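PDB 6AU1: putative hemin storage protein from Bordetella bronchiseptica, which cleaves deacetylated poly-beta-1,6-N-acetyl-D-glucosamine, a biofilm polysaccharide, through the glycoside hydrolase domain that makes up this chain. Local coordinates for residues 7-11 / 297-301. Residues are numbered along the deposited sequence.
Sequences ERIVQ and TIFEL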
ATOM      1  N   GLU A   7       9.519  14.007   3.636  1.00 24.08           N
ATOM      2  CA  GLU A   7       8.766  12.959   4.318  1.00 22.03           C
ATOM      3  C   GLU A   7       9.716  11.920   4.870  1.00 25.05           C
ATOM      4  O   GLU A   7      10.648  11.484   4.198  1.00 21.85           O
ATOM      5  CB  GLU A   7       7.748  12.284   3.388  1.00 22.47           C
ATOM      6  CG  GLU A   7       6.607  13.192   2.956  1.00 25.92           C
ATOM      7  CD  GLU A   7       5.753  13.673   4.126  1.00 29.22           C
ATOM      8  OE1 GLU A   7       5.397  12.848   4.989  1.00 26.01           O
ATOM      9  OE2 GLU A   7       5.446  14.887   4.180  1.00 30.83           O
ATOM     10  N   ARG A   8       9.479  11.543   6.113  1.00 18.86           N
ATOM     11  CA  ARG A   8      10.218  10.475   6.756  1.00 17.96           C
ATOM     12  C   ARG A   8       9.161   9.644   7.427  1.00 16.62           C
ATOM     13  O   ARG A   8       8.528  10.108   8.368  1.00 19.70           O
ATOM     14  CB  ARG A   8      11.236  11.024   7.767  1.00 20.14           C
ATOM     15  CG  ARG A   8      12.269  11.974   7.158  1.00 22.92           C
ATOM     16  CD  ARG A   8      13.261  11.199   6.299  1.00 24.60           C
ATOM     17  NE  ARG A   8      14.000  12.037   5.347  1.00 24.05           N
ATOM     18  CZ  ARG A   8      15.038  12.793   5.670  1.00 28.51           C
ATOM     19  NH1 ARG A   8      15.443  12.839   6.929  1.00 37.38           N
ATOM     20  NH2 ARG A   8      15.657  13.514   4.749  1.00 26.13           N
ATOM     21  N   ILE A   9       8.905   8.446   6.914  1.00 15.52           N
ATOM     22  CA  ILE A   9       7.716   7.751   7.379  1.00 14.74           C
ATOM     23  C   ILE A   9       8.012   6.409   8.015  1.00 15.85           C
ATOM     24  O   ILE A   9       9.050   5.798   7.779  1.00 16.52           O
ATOM     25  CB  ILE A   9       6.688   7.573   6.231  1.00 15.60           C
ATOM     26  CG1 ILE A   9       7.206   6.613   5.155  1.00 19.38           C
ATOM     27  CG2 ILE A   9       6.344   8.942   5.605  1.00 17.15           C
ATOM     28  CD1 ILE A   9       6.822   5.136   5.381  1.00 19.97           C
ATOM     29  N   VAL A  10       7.077   5.969   8.846  1.00 13.96           N
ATOM     30  CA  VAL A  10       7.156   4.666   9.486  1.00 15.15           C
ATOM     31  C   VAL A  10       5.842   3.967   9.218  1.00 14.38           C
ATOM     32  O   VAL A  10       4.779   4.522   9.491  1.00 14.56           O
ATOM     33  CB  VAL A  10       7.390   4.774  11.019  1.00 15.94           C
ATOM     34  CG1 VAL A  10       7.443   3.371  11.650  1.00 16.06           C
ATOM     35  CG2 VAL A  10       8.667   5.555  11.332  1.00 14.68           C
ATOM     36  N   GLN A  11       5.895   2.763   8.659  1.00 14.89           N
ATOM     37  CA  GLN A  11       4.668   2.003   8.426  1.00 13.85           C
ATOM     38  C   GLN A  11       4.500   0.977   9.545  1.00 15.23           C
ATOM     39  O   GLN A  11       5.438   0.263   9.895  1.00 14.80           O
ATOM     40  CB  GLN A  11       4.696   1.336   7.053  1.00 14.48           C
ATOM     41  CG  GLN A  11       3.386   0.636   6.668  1.00 15.75           C
ATOM     42  CD  GLN A  11       3.327   0.328   5.185  1.00 19.20           C
ATOM     43  OE1 GLN A  11       3.680   1.161   4.358  1.00 24.64           O
ATOM     44  NE2 GLN A  11       2.877  -0.865   4.843  1.00 20.77           N
ATOM     45  N   THR A 297       8.499  10.954  -4.493  1.00 19.30           N
ATOM     46  CA  THR A 297       8.657   9.515  -4.280  1.00 18.10           C
ATOM     47  C   THR A 297       9.280   9.258  -2.921  1.00 20.24           C
ATOM     48  O   THR A 297      10.339   9.789  -2.601  1.00 21.13           O
ATOM     49  CB  THR A 297       9.515   8.867  -5.380  1.00 17.14           C
ATOM     50  OG1 THR A 297       8.889   9.097  -6.641  1.00 21.26           O
ATOM     51  CG2 THR A 297       9.650   7.354  -5.156  1.00 17.89           C
ATOM     52  N   ILE A 298       8.593   8.458  -2.117  1.00 14.75           N
ATOM     53  CA  ILE A 298       9.109   8.020  -0.835  1.00 18.38           C
ATOM     54  C   ILE A 298       9.715   6.640  -1.017  1.00 18.98           C
ATOM     55  O   ILE A 298       9.030   5.707  -1.435  1.00 18.20           O
ATOM     56  CB  ILE A 298       8.006   7.991   0.225  1.00 17.98           C
ATOM     57  CG1 ILE A 298       7.412   9.393   0.378  1.00 16.56           C
ATOM     58  CG2 ILE A 298       8.533   7.465   1.557  1.00 16.50           C
ATOM     59  CD1 ILE A 298       6.192   9.452   1.266  1.00 20.41           C
ATOM     60  N   PHE A 299      11.010   6.524  -0.749  1.00 16.41           N
ATOM     61  CA  PHE A 299      11.675   5.238  -0.866  1.00 17.36           C
ATOM     62  C   PHE A 299      11.441   4.472   0.424  1.00 17.13           C
ATOM     63  O   PHE A 299      12.078   4.735   1.444  1.00 16.58           O
ATOM     64  CB  PHE A 299      13.168   5.418  -1.164  1.00 19.26           C
ATOM     65  CG  PHE A 299      13.432   6.009  -2.521  1.00 17.73           C
ATOM     66  CD1 PHE A 299      13.344   7.384  -2.722  1.00 19.49           C
ATOM     67  CD2 PHE A 299      13.739   5.195  -3.596  1.00 16.59           C
ATOM     68  CE1 PHE A 299      13.557   7.927  -3.974  1.00 19.93           C
ATOM     69  CE2 PHE A 299      13.976   5.734  -4.861  1.00 19.93           C
ATOM     70  CZ  PHE A 299      13.880   7.098  -5.051  1.00 21.86           C
ATOM     71  N   GLU A 300      10.494   3.541   0.370  1.00 14.27           N
ATOM     72  CA  GLU A 300      10.120   2.789   1.560  1.00 14.38           C
ATOM     73  C   GLU A 300      10.989   1.541   1.688  1.00 14.82           C
ATOM     74  O   GLU A 300      10.893   0.614   0.886  1.00 16.87           O
ATOM     75  CB  GLU A 300       8.641   2.418   1.516  1.00 18.57           C
ATOM     76  CG  GLU A 300       8.158   1.787   2.798  1.00 17.89           C
ATOM     77  CD  GLU A 300       6.650   1.746   2.898  1.00 25.45           C
ATOM     78  OE1 GLU A 300       5.957   1.936   1.873  1.00 22.13           O
ATOM     79  OE2 GLU A 300       6.160   1.518   4.019  1.00 25.23           O
ATOM     80  N   LEU A 301      11.840   1.540   2.710  1.00 15.39           N
ATOM     81  CA  LEU A 301      12.831   0.485   2.908  1.00 14.58           C
ATOM     82  C   LEU A 301      12.267  -0.614   3.787  1.00 15.09           C
ATOM     83  O   LEU A 301      11.282  -0.393   4.491  1.00 16.25           O
ATOM     84  CB  LEU A 301      14.087   1.067   3.561  1.00 14.95           C
ATOM     85  CG  LEU A 301      14.709   2.240   2.814  1.00 13.56           C
ATOM     86  CD1 LEU A 301      15.705   2.948   3.706  1.00 16.17           C
ATOM     87  CD2 LEU A 301      15.403   1.718   1.554  1.00 15.04           C
TER
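How a TIM barrel fills its own interior is well illustrated by strands 8-11 and 297-301, which are not neighbours in the sheet: strand 332-335 runs between them, parallel to both, and their axes come no closer than 8.4 Å, at 44°. Thr297 opens the second strand facing helix 277-290, on the outer side of the barrel. Ile298 turns inward instead; its CD1 meets Glu7 CB at 3.9 Å and its CG2 lies 3.9 Å from Ile9 CG1, while the carboxylate of Glu7 leads away to Ser42. Phe299 again packs on helix 277-290. Glu300 extends into the barrel, nearer the C-terminal strand ends where TIM-barrel enzymes carry their active sites; its OE2 lies 3.9 Å from Ile9 CD1 and close to the amide end of Gln11, beside Tyr335, and its OE1 makes a weak hydrogen bond to Asn234. Leu301 returns to the outer face, against Met281. Chemically, then, an apolar plug around Ile9 and Ile298 gives way to a buried carboxylate that polar side chains must meet.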